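Local coordinates for protein galectin (Xenopus laevis, PDB 3WUC) that probably binds beta-galactosides such as lactose, as a proto-type galectin from skin that holds a galactose-containing glycan on its beta-sandwich lectin domain, at residues 32-43 / 118-129; 43-51 / 63-73. All coordinates share one frame; numbering follows the deposited sequence.

Interaction 1: 32-43 / 118-129. With GAL (beta-D-galactopyranose), chain D.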
loop_
_atom_site.group_PDB
_atom_site.type_symbol
_atom_site.label_atom_id
_atom_site.label_comp_id
_atom_site.label_asym_id
_atom_site.label_seq_id
_atom_site.Cartn_x
_atom_site.Cartn_y
_atom_site.Cartn_z
ATOM N N THR B 32 -16.610 -7.553 19.201
ATOM C CA THR B 32 -15.673 -7.434 20.310
ATOM C C THR B 32 -15.998 -6.265 21.197
ATOM O O THR B 32 -16.679 -5.300 20.788
ATOM C CB THR B 32 -14.240 -7.249 19.779
ATOM O OG1 THR B 32 -13.315 -7.498 20.843
ATOM C CG2 THR B 32 -14.044 -5.840 19.256
ATOM N N ASN B 33 -15.556 -6.336 22.471
ATOM C CA ASN B 33 -15.816 -5.239 23.358
ATOM C C ASN B 33 -14.867 -4.033 23.227
ATOM O O ASN B 33 -15.115 -2.969 23.690
ATOM C CB ASN B 33 -15.968 -5.708 24.804
ATOM C CG ASN B 33 -14.744 -6.385 25.356
ATOM O OD1 ASN B 33 -13.672 -6.522 24.722
ATOM N ND2 ASN B 33 -14.924 -6.943 26.551
ATOM N N ARG B 34 -13.662 -4.306 22.706
ATOM C CA ARG B 34 -12.600 -3.314 22.665
ATOM C C ARG B 34 -11.459 -3.933 21.857
ATOM O O ARG B 34 -11.374 -5.181 21.686
ATOM C CB ARG B 34 -12.136 -2.928 24.075
ATOM C CG ARG B 34 -11.350 -3.998 24.790
ATOM C CD ARG B 34 -10.968 -3.483 26.135
ATOM N NE ARG B 34 -10.219 -4.447 26.927
ATOM C CZ ARG B 34 -9.093 -4.203 27.550
ATOM N NH1 ARG B 34 -8.460 -3.023 27.578
ATOM N NH2 ARG B 34 -8.577 -5.234 28.279
ATOM N N PHE B 35 -10.602 -3.040 21.355
ATOM C CA PHE B 35 -9.362 -3.458 20.673
ATOM C C PHE B 35 -8.268 -2.497 20.979
ATOM O O PHE B 35 -8.466 -1.371 21.447
ATOM C CB PHE B 35 -9.585 -3.643 19.162
ATOM C CG PHE B 35 -9.648 -2.367 18.339
ATOM C CD1 PHE B 35 -10.813 -1.677 18.236
ATOM C CD2 PHE B 35 -8.524 -1.915 17.710
ATOM C CE1 PHE B 35 -10.880 -0.510 17.430
ATOM C CE2 PHE B 35 -8.530 -0.744 16.970
ATOM C CZ PHE B 35 -9.695 -0.058 16.846
ATOM N N ALA B 36 -7.012 -2.846 20.751
ATOM C CA ALA B 36 -5.931 -1.964 21.050
ATOM C C ALA B 36 -4.788 -2.103 20.096
ATOM O O ALA B 36 -4.520 -3.248 19.604
ATOM C CB ALA B 36 -5.369 -2.223 22.462
ATOM N N VAL B 37 -4.101 -0.988 19.902
ATOM C CA VAL B 37 -2.770 -0.956 19.265
ATOM C C VAL B 37 -1.849 -0.273 20.258
ATOM O O VAL B 37 -2.122 0.785 20.812
ATOM C CB VAL B 37 -2.751 -0.163 17.924
ATOM C CG1 VAL B 37 -1.332 -0.216 17.353
ATOM C CG2 VAL B 37 -3.706 -0.761 16.940
ATOM N N ASP B 38 -0.762 -0.973 20.610
ATOM C CA ASP B 38 0.182 -0.567 21.620
ATOM C C ASP B 38 1.545 -0.338 21.020
ATOM O O ASP B 38 2.035 -1.089 20.145
ATOM C CB ASP B 38 0.410 -1.677 22.641
ATOM C CG ASP B 38 -0.808 -2.031 23.447
ATOM O OD1 ASP B 38 -1.679 -1.141 23.696
ATOM O OD2 ASP B 38 -0.904 -3.199 23.872
ATOM N N LEU B 39 2.174 0.698 21.450
ATOM C CA LEU B 39 3.519 1.116 21.057
ATOM C C LEU B 39 4.416 1.328 22.231
ATOM O O LEU B 39 4.012 1.980 23.224
ATOM C CB LEU B 39 3.475 2.401 20.168
ATOM C CG LEU B 39 2.733 2.296 18.831
ATOM C CD1 LEU B 39 1.209 2.382 18.930
ATOM C CD2 LEU B 39 3.285 3.460 18.050
ATOM N N GLY B 40 5.655 0.819 22.199
ATOM C CA GLY B 40 6.567 1.076 23.299
ATOM C C GLY B 40 7.849 0.352 23.115
ATOM O O GLY B 40 8.342 0.199 21.999
ATOM N N THR B 41 8.457 0.010 24.251
ATOM C CA THR B 41 9.712 -0.755 24.214
ATOM C C THR B 41 9.524 -2.208 24.424
ATOM O O THR B 41 10.390 -2.972 23.906
ATOM C CB THR B 41 10.727 -0.107 25.204
ATOM O OG1 THR B 41 10.220 -0.250 26.513
ATOM C CG2 THR B 41 10.833 1.229 25.057
ATOM N N ASP B 42 8.467 -2.683 25.088
ATOM C CA ASP B 42 8.070 -4.053 25.307
ATOM C C ASP B 42 6.703 -3.991 25.932
ATOM O O ASP B 42 6.097 -2.844 26.163
ATOM C CB ASP B 42 9.128 -4.782 26.244
ATOM C CG ASP B 42 9.319 -4.066 27.630
ATOM O OD1 ASP B 42 8.348 -3.850 28.314
ATOM O OD2 ASP B 42 10.425 -3.684 27.983
ATOM N N SER B 43 6.120 -5.117 26.279
ATOM C CA SER B 43 4.747 -5.159 26.714
ATOM C C SER B 43 4.537 -4.498 28.116
ATOM O O SER B 43 3.415 -4.126 28.480
ATOM C CB SER B 43 4.155 -6.559 26.684
ATOM O OG SER B 43 4.789 -7.328 27.686
ATOM N N ILE B 118 11.779 8.578 25.622
ATOM C CA ILE B 118 11.937 7.444 24.675
ATOM C C ILE B 118 12.407 7.965 23.341
ATOM O O ILE B 118 11.939 8.928 22.874
ATOM C CB ILE B 118 10.635 6.634 24.536
ATOM C CG1 ILE B 118 10.835 5.427 23.599
ATOM C CG2 ILE B 118 9.521 7.565 24.111
ATOM C CD1 ILE B 118 9.719 4.405 23.759
ATOM N N GLU B 119 13.403 7.335 22.737
ATOM C CA GLU B 119 13.921 7.788 21.450
ATOM C C GLU B 119 13.592 6.804 20.326
ATOM O O GLU B 119 13.652 7.179 19.212
ATOM C CB GLU B 119 15.420 8.064 21.475
ATOM C CG GLU B 119 15.705 9.443 22.169
ATOM C CD GLU B 119 14.938 10.661 21.503
ATOM O OE1 GLU B 119 15.066 10.927 20.250
ATOM O OE2 GLU B 119 14.203 11.392 22.217
ATOM N N VAL B 120 13.276 5.573 20.667
ATOM C CA VAL B 120 12.966 4.523 19.655
ATOM C C VAL B 120 11.834 3.689 20.151
ATOM O O VAL B 120 11.863 3.164 21.268
ATOM C CB VAL B 120 14.195 3.641 19.343
ATOM C CG1 VAL B 120 13.877 2.603 18.283
ATOM C CG2 VAL B 120 15.370 4.473 18.908
ATOM N N ILE B 121 10.806 3.538 19.325
ATOM C CA ILE B 121 9.752 2.547 19.532
ATOM C C ILE B 121 10.060 1.291 18.824
ATOM O O ILE B 121 10.233 1.237 17.597
ATOM C CB ILE B 121 8.342 3.085 19.040
ATOM C CG1 ILE B 121 8.017 4.303 19.967
ATOM C CG2 ILE B 121 7.264 1.988 19.024
ATOM C CD1 ILE B 121 6.838 5.020 19.458
ATOM N N ASN B 122 10.296 0.271 19.582
ATOM C CA ASN B 122 10.612 -0.996 19.011
ATOM C C ASN B 122 9.540 -2.071 19.061
ATOM O O ASN B 122 9.605 -3.140 18.415
ATOM C CB ASN B 122 11.860 -1.562 19.695
ATOM C CG ASN B 122 13.148 -1.045 19.145
ATOM O OD1 ASN B 122 13.361 -0.974 17.894
ATOM N ND2 ASN B 122 14.011 -0.609 20.029
ATOM N N TYR B 123 8.519 -1.891 19.931
ATOM C CA TYR B 123 7.478 -2.787 20.130
ATOM C C TYR B 123 6.141 -2.207 19.719
ATOM O O TYR B 123 5.831 -1.066 20.050
ATOM C CB TYR B 123 7.372 -3.141 21.655
ATOM C CG TYR B 123 6.241 -4.027 22.102
ATOM C CD1 TYR B 123 6.278 -5.426 22.063
ATOM C CD2 TYR B 123 5.079 -3.494 22.643
ATOM C CE1 TYR B 123 5.271 -6.223 22.511
ATOM C CE2 TYR B 123 4.038 -4.279 23.071
ATOM C CZ TYR B 123 4.108 -5.647 23.049
ATOM O OH TYR B 123 3.040 -6.406 23.474
ATOM N N LEU B 124 5.439 -3.023 18.914
ATOM C CA LEU B 124 4.071 -2.709 18.471
ATOM C C LEU B 124 3.194 -3.927 18.548
ATOM O O LEU B 124 3.557 -5.022 18.052
ATOM C CB LEU B 124 4.117 -2.132 17.047
ATOM C CG LEU B 124 2.810 -1.529 16.475
ATOM C CD1 LEU B 124 3.174 -0.476 15.458
ATOM C CD2 LEU B 124 1.946 -2.657 15.920
ATOM N N ALA B 125 2.041 -3.812 19.222
ATOM C CA ALA B 125 1.173 -4.939 19.343
ATOM C C ALA B 125 -0.256 -4.655 18.991
ATOM O O ALA B 125 -0.684 -3.480 19.219
ATOM C CB ALA B 125 1.177 -5.479 20.799
ATOM N N LEU B 126 -0.932 -5.677 18.479
ATOM C CA LEU B 126 -2.329 -5.601 18.137
ATOM C C LEU B 126 -3.066 -6.568 19.003
ATOM O O LEU B 126 -2.657 -7.728 19.166
ATOM C CB LEU B 126 -2.586 -5.998 16.661
ATOM C CG LEU B 126 -2.467 -4.814 15.651
ATOM C CD1 LEU B 126 -1.099 -4.170 15.613
ATOM C CD2 LEU B 126 -2.760 -5.348 14.244
ATOM N N ASN B 127 -4.201 -6.147 19.564
ATOM C CA ASN B 127 -5.044 -6.964 20.411
ATOM C C ASN B 127 -6.493 -6.765 19.916
ATOM O O ASN B 127 -7.000 -5.615 19.774
ATOM C CB ASN B 127 -4.882 -6.568 21.901
ATOM C CG ASN B 127 -3.474 -6.903 22.469
ATOM O OD1 ASN B 127 -2.938 -7.930 22.189
ATOM N ND2 ASN B 127 -2.929 -6.044 23.249
ATOM N N ASN B 128 -7.169 -7.897 19.682
ATOM C CA ASN B 128 -8.536 -7.945 19.135
ATOM C C ASN B 128 -8.661 -7.211 17.766
ATOM O O ASN B 128 -9.731 -6.706 17.399
ATOM C CB ASN B 128 -9.471 -7.308 20.185
ATOM C CG ASN B 128 -10.004 -8.337 21.186
ATOM O OD1 ASN B 128 -9.636 -9.510 21.104
ATOM N ND2 ASN B 128 -10.894 -7.918 22.080
ATOM N N ILE B 129 -7.593 -7.239 17.016
ATOM C CA ILE B 129 -7.611 -6.730 15.644
ATOM C C ILE B 129 -6.603 -7.505 14.846
ATOM O O ILE B 129 -5.453 -7.757 15.283
ATOM C CB ILE B 129 -7.353 -5.199 15.701
ATOM C CG1 ILE B 129 -7.234 -4.686 14.243
ATOM C CG2 ILE B 129 -6.082 -4.831 16.436
ATOM C CD1 ILE B 129 -7.122 -3.172 14.080
HETATM C C1 GAL D . -7.470 -1.342 32.185
HETATM C C2 GAL D . -7.554 -2.494 31.219
HETATM C C3 GAL D . -6.268 -2.628 30.435
HETATM C C4 GAL D . -5.915 -1.281 29.816
HETATM C C5 GAL D . -5.907 -0.210 30.931
HETATM C C6 GAL D . -5.596 1.149 30.340
HETATM O O2 GAL D . -7.709 -3.690 32.024
HETATM O O3 GAL D . -6.324 -3.704 29.541
HETATM O O4 GAL D . -6.825 -0.973 28.729
HETATM O O5 GAL D . -7.204 -0.152 31.502
HETATM O O6 GAL D . -5.657 2.187 31.304
HETATM O O HOH W 1 -12.063 -9.330 24.460
HETATM O O HOH W 2 0.760 -5.242 24.545
HETATM O O HOH W 3 13.358 -1.872 22.973
#

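Interaction 2: 43-51 / 63-73. With GAL (beta-D-galactopyranose), chain D.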
loop_
_atom_site.group_PDB
_atom_site.type_symbol
_atom_site.label_atom_id
_atom_site.label_comp_id
_atom_site.label_asym_id
_atom_site.label_seq_id
_atom_site.Cartn_x
_atom_site.Cartn_y
_atom_site.Cartn_z
ATOM N N SER B 43 6.120 -5.117 26.279
ATOM C CA SER B 43 4.747 -5.159 26.714
ATOM C C SER B 43 4.537 -4.498 28.116
ATOM O O SER B 43 3.415 -4.126 28.480
ATOM C CB SER B 43 4.155 -6.559 26.684
ATOM O OG SER B 43 4.789 -7.328 27.686
ATOM N N ARG B 44 5.637 -4.358 28.834
ATOM C CA ARG B 44 5.595 -3.739 30.151
ATOM C C ARG B 44 5.782 -2.239 30.126
ATOM O O ARG B 44 5.601 -1.543 31.151
ATOM C CB ARG B 44 6.677 -4.366 31.105
ATOM C CG ARG B 44 6.415 -5.832 31.286
ATOM C CD ARG B 44 7.699 -6.482 31.802
ATOM N NE ARG B 44 8.319 -5.664 32.807
ATOM C CZ ARG B 44 7.948 -5.619 34.063
ATOM N NH1 ARG B 44 7.028 -6.445 34.555
ATOM N NH2 ARG B 44 8.535 -4.743 34.836
ATOM N N ASN B 45 6.238 -1.684 29.012
ATOM C CA ASN B 45 6.644 -0.296 28.913
ATOM C C ASN B 45 6.114 0.217 27.580
ATOM O O ASN B 45 6.809 0.161 26.554
ATOM C CB ASN B 45 8.136 -0.108 28.993
ATOM C CG ASN B 45 8.646 -0.480 30.363
ATOM O OD1 ASN B 45 8.586 0.300 31.299
ATOM N ND2 ASN B 45 8.973 -1.746 30.490
ATOM N N LEU B 46 4.955 0.837 27.709
ATOM C CA LEU B 46 4.144 1.376 26.565
ATOM C C LEU B 46 4.148 2.892 26.609
ATOM O O LEU B 46 3.693 3.512 27.561
ATOM C CB LEU B 46 2.792 0.809 26.562
ATOM C CG LEU B 46 2.566 -0.736 26.545
ATOM C CD1 LEU B 46 1.161 -1.223 26.632
ATOM C CD2 LEU B 46 3.308 -1.246 25.287
ATOM N N ILE B 47 4.611 3.540 25.542
ATOM C CA ILE B 47 4.490 4.996 25.408
ATOM C C ILE B 47 3.096 5.351 24.914
ATOM O O ILE B 47 2.672 6.478 25.229
ATOM C CB ILE B 47 5.594 5.621 24.491
ATOM C CG1 ILE B 47 5.799 7.075 24.717
ATOM C CG2 ILE B 47 5.402 5.247 23.015
ATOM C CD1 ILE B 47 6.460 7.378 26.052
ATOM N N CYS B 48 2.429 4.445 24.195
ATOM C CA CYS B 48 1.064 4.705 23.798
ATOM C C CYS B 48 0.286 3.423 23.668
ATOM O O CYS B 48 0.582 2.601 22.810
ATOM C CB CYS B 48 1.068 5.501 22.489
ATOM S SG CYS B 48 -0.638 6.002 22.001
ATOM N N HIS B 49 -0.691 3.231 24.542
ATOM C CA HIS B 49 -1.707 2.191 24.445
ATOM C C HIS B 49 -2.970 2.854 23.949
ATOM O O HIS B 49 -3.446 3.739 24.620
ATOM C CB HIS B 49 -1.940 1.616 25.848
ATOM C CG HIS B 49 -3.175 0.776 26.048
ATOM N ND1 HIS B 49 -3.351 -0.502 25.559
ATOM C CD2 HIS B 49 -4.277 0.987 26.820
ATOM C CE1 HIS B 49 -4.475 -1.019 25.989
ATOM N NE2 HIS B 49 -5.051 -0.137 26.772
ATOM N N CYS B 50 -3.417 2.535 22.728
ATOM C CA CYS B 50 -4.584 3.180 22.076
ATOM C C CYS B 50 -5.653 2.124 22.051
ATOM O O CYS B 50 -5.572 1.147 21.344
ATOM C CB CYS B 50 -4.178 3.591 20.672
ATOM S SG CYS B 50 -5.538 4.316 19.758
ATOM N N ASN B 51 -6.693 2.346 22.875
ATOM C CA ASN B 51 -7.637 1.368 23.191
ATOM C C ASN B 51 -9.112 1.805 22.939
ATOM O O ASN B 51 -9.845 2.171 23.854
ATOM C CB ASN B 51 -7.450 0.917 24.640
ATOM C CG ASN B 51 -8.299 -0.301 25.069
ATOM O OD1 ASN B 51 -8.673 -0.333 26.299
ATOM N ND2 ASN B 51 -8.647 -1.245 24.188
ATOM N N ILE B 63 -12.501 6.145 23.170
ATOM C CA ILE B 63 -11.082 5.806 23.074
ATOM C C ILE B 63 -10.420 6.095 24.399
ATOM O O ILE B 63 -10.411 7.237 24.901
ATOM C CB ILE B 63 -10.376 6.533 21.929
ATOM C CG1 ILE B 63 -11.112 6.315 20.630
ATOM C CG2 ILE B 63 -8.969 6.020 21.794
ATOM C CD1 ILE B 63 -10.562 7.087 19.453
ATOM N N VAL B 64 -9.737 5.057 24.970
ATOM C CA VAL B 64 -8.858 5.200 26.090
ATOM C C VAL B 64 -7.418 5.157 25.616
ATOM O O VAL B 64 -7.069 4.163 24.899
ATOM C CB VAL B 64 -9.137 4.106 27.147
ATOM C CG1 VAL B 64 -8.041 4.046 28.181
ATOM C CG2 VAL B 64 -10.468 4.367 27.849
ATOM N N LEU B 65 -6.644 6.174 25.937
ATOM C CA LEU B 65 -5.193 6.160 25.737
ATOM C C LEU B 65 -4.492 6.115 27.103
ATOM O O LEU B 65 -4.900 6.749 28.080
ATOM C CB LEU B 65 -4.690 7.347 24.949
ATOM C CG LEU B 65 -5.269 7.663 23.575
ATOM C CD1 LEU B 65 -4.572 8.908 23.152
ATOM C CD2 LEU B 65 -5.172 6.552 22.507
ATOM N N ASN B 66 -3.391 5.354 27.169
ATOM C CA ASN B 66 -2.612 5.398 28.407
ATOM C C ASN B 66 -1.187 5.044 28.060
ATOM O O ASN B 66 -0.888 4.727 26.919
ATOM C CB ASN B 66 -3.198 4.397 29.447
ATOM C CG ASN B 66 -2.938 4.827 30.876
ATOM O OD1 ASN B 66 -2.100 5.688 31.163
ATOM N ND2 ASN B 66 -3.660 4.135 31.790
ATOM N N SER B 67 -0.335 5.155 29.061
ATOM C CA SER B 67 1.027 4.649 29.016
ATOM C C SER B 67 1.197 3.615 30.114
ATOM O O SER B 67 0.428 3.516 31.032
ATOM C CB SER B 67 1.966 5.805 29.235
ATOM O OG SER B 67 1.655 6.564 30.409
ATOM N N LYS B 68 2.266 2.827 29.998
ATOM C CA LYS B 68 2.481 1.777 31.036
ATOM C C LYS B 68 4.004 1.801 31.281
ATOM O O LYS B 68 4.846 1.926 30.348
ATOM C CB LYS B 68 2.120 0.420 30.479
ATOM C CG LYS B 68 1.837 -0.587 31.558
ATOM C CD LYS B 68 1.367 -1.921 31.006
ATOM C CE LYS B 68 0.656 -2.776 32.063
ATOM N NZ LYS B 68 0.364 -4.148 31.642
ATOM N N GLN B 69 4.420 1.856 32.578
ATOM C CA GLN B 69 5.840 1.795 32.921
ATOM C C GLN B 69 6.094 0.764 33.960
ATOM O O GLN B 69 5.361 0.667 34.945
ATOM C CB GLN B 69 6.373 3.088 33.407
ATOM C CG GLN B 69 6.173 4.275 32.442
ATOM C CD GLN B 69 6.514 5.671 33.114
ATOM O OE1 GLN B 69 7.664 5.975 33.397
ATOM N NE2 GLN B 69 5.538 6.557 33.189
ATOM N N ASN B 70 7.050 -0.102 33.680
ATOM C CA ASN B 70 7.348 -1.211 34.610
ATOM C C ASN B 70 6.078 -1.999 34.938
ATOM O O ASN B 70 5.850 -2.434 36.085
ATOM C CB ASN B 70 8.037 -0.657 35.887
ATOM C CG ASN B 70 9.192 0.277 35.557
ATOM O OD1 ASN B 70 10.188 -0.182 34.984
ATOM N ND2 ASN B 70 9.079 1.525 35.870
ATOM N N ASP B 71 5.228 -2.252 33.929
ATOM C CA ASP B 71 3.994 -2.922 34.025
ATOM C C ASP B 71 2.898 -2.306 34.938
ATOM O O ASP B 71 1.927 -2.991 35.320
ATOM C CB ASP B 71 4.181 -4.408 34.430
ATOM C CG ASP B 71 3.251 -5.363 33.699
ATOM O OD1 ASP B 71 2.978 -5.135 32.466
ATOM O OD2 ASP B 71 2.920 -6.451 34.245
ATOM N N VAL B 72 3.008 -1.005 35.115
ATOM C CA VAL B 72 2.000 -0.278 35.831
ATOM C C VAL B 72 1.398 0.836 34.934
ATOM O O VAL B 72 2.142 1.639 34.378
ATOM C CB VAL B 72 2.591 0.386 37.016
ATOM C CG1 VAL B 72 1.565 1.093 37.830
ATOM C CG2 VAL B 72 3.171 -0.701 37.890
ATOM N N TRP B 73 0.109 0.811 34.865
ATOM C CA TRP B 73 -0.610 1.828 34.035
ATOM C C TRP B 73 -0.577 3.205 34.696
ATOM O O TRP B 73 -0.579 3.313 35.920
ATOM C CB TRP B 73 -2.031 1.423 33.869
ATOM C CG TRP B 73 -2.297 0.199 33.059
ATOM C CD1 TRP B 73 -2.744 -0.995 33.500
ATOM C CD2 TRP B 73 -2.102 0.045 31.642
ATOM N NE1 TRP B 73 -2.862 -1.895 32.499
ATOM C CE2 TRP B 73 -2.460 -1.271 31.321
ATOM C CE3 TRP B 73 -1.643 0.905 30.623
ATOM C CZ2 TRP B 73 -2.442 -1.776 29.975
ATOM C CZ3 TRP B 73 -1.568 0.375 29.298
ATOM C CH2 TRP B 73 -1.927 -0.941 29.022
HETATM C C1 GAL D . -7.470 -1.342 32.185
HETATM C C2 GAL D . -7.554 -2.494 31.219
HETATM C C3 GAL D . -6.268 -2.628 30.435
HETATM C C4 GAL D . -5.915 -1.281 29.816
HETATM C C5 GAL D . -5.907 -0.210 30.931
HETATM C C6 GAL D . -5.596 1.149 30.340
HETATM O O2 GAL D . -7.709 -3.690 32.024
HETATM O O3 GAL D . -6.324 -3.704 29.541
HETATM O O4 GAL D . -6.825 -0.973 28.729
HETATM O O5 GAL D . -7.204 -0.152 31.502
HETATM O O6 GAL D . -5.657 2.187 31.304
HETATM O O HOH W 4 0.287 -4.193 28.942
HETATM O O HOH W 5 2.910 -6.987 30.366
HETATM O O HOH W 6 10.017 -2.896 33.062
#

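Interaction 1: 32-43 / 118-129
The ring of Y123 presents one face to the backbone of D42 and S43, just past the corner where strand 36-39 of the galectin beta-sandwich leaves its antiparallel neighbour 123-127. S43 N stands over the ring centre, and S43 CB reaches Y123 OH at 3.4 Å. With CG anti to the backbone N (chi1 176°), the ring lies along the departing chain, from T41 at its CB end to S43 at its hydroxyl. N122 and Y123 both face G40, a classic beta bulge: Y123 N donates to G40 O at 2.9 Å, whereas the bond from N122 N is weak. A water in the ring plane links Y123 OH to D38 OD2; D38 OD1 is held by H49.

V37, L39, L124 and L126 share the other face, where the three leucines touch strand 20-28 of the opposing sheet; V37 CG1 meets L126 CD1 at 4.3 Å. The extended R34 chain brings NH1 and NH2 each 3.0 Å from GAL O3, which lies in the guanidinium plane; R34 NH2 also bonds M3 O. N128 OD1 accepts from E6 N, while N128 ND2 donates to R34 O at 2.8 Å (163°), the acceptor in the amide plane.

Interaction 2: 43-51 / 63-73
H49 turns a face of its imidazole to the six-membered ring of W73, with W73 CH2 over the centre of the imidazole and H49 CG 3.6 Å from W73 CZ3. The planes are inclined at 45°, so the pair is oblique. Having CG anti to the backbone N (chi1 165°) turns the imidazole so that W73 lies over a face while its edge meets the galactose: H49 NE2 is 2.8 Å from GAL O4, where either atom could be the donor. The bond to D38 on the ring's other nitrogen fixes this rotation.

W73 itself is covered on both sides. GAL C5 lies over the centre of one face, with W73 CZ2 3.5 Å from GAL C4, the CH-pi platform characteristic of galectins, and K68 CE rests on the opposite face nearer the rim. K68 is extended and runs side by side with L46, pointing the same way, while L46 CD1 touches W73 CH2 at 3.9 Å.

H49, L46 and K68 stand on the hairpin 45-53 / 62-69 of the carbohydrate-binding sheet of the beta-sandwich, and W73 on the next strand, 72-79. The hairpin register slips by one residue between L46 and H49, a beta bulge. N66, paired with H49, sends ND2 to GAL O6 at 2.8 Å in a nearly straight bond (168°); N66 ND2 also donates to D74 O.

At the far end K68 NZ forms a salt bridge with D71 OD1 (2.9 Å), approaching from above the carboxylate plane. R44, bent at chi3, lays a guanidinium face over D71 CB and N70 C; R44 NH1 stays 4.1 Å from D71 OD2, where opposite charges probably attract, though no N-H is aimed at the oxygen. N45 receives the type I' turn Q69-V72: N70 N donates to N45 OD1 at 2.9 Å from above the amide plane.

How the interactions relate
Both interactions belong to one sheet, and strands 36-39 and 45-53 are neighbours in it, so 43-51 / 63-73 continues the sheet of 32-43 / 118-129 through 45-53 to 62-69; S43 is common to both. Interaction 1 is the more buried, its centre about 5 Å from that of the chain against about 9 Å for interaction 2. Aliphatic groups on its inner face meet the opposing sheet, whereas interaction 2 sets rings and amides round the sugar and puts its charged pairs at the exposed turn. They join where F35 O and N51 ND2, 2.7 Å apart, are probably hydrogen-bonded, and where A36 CB packs 3.6 Å from C50 O. One galactose touches both.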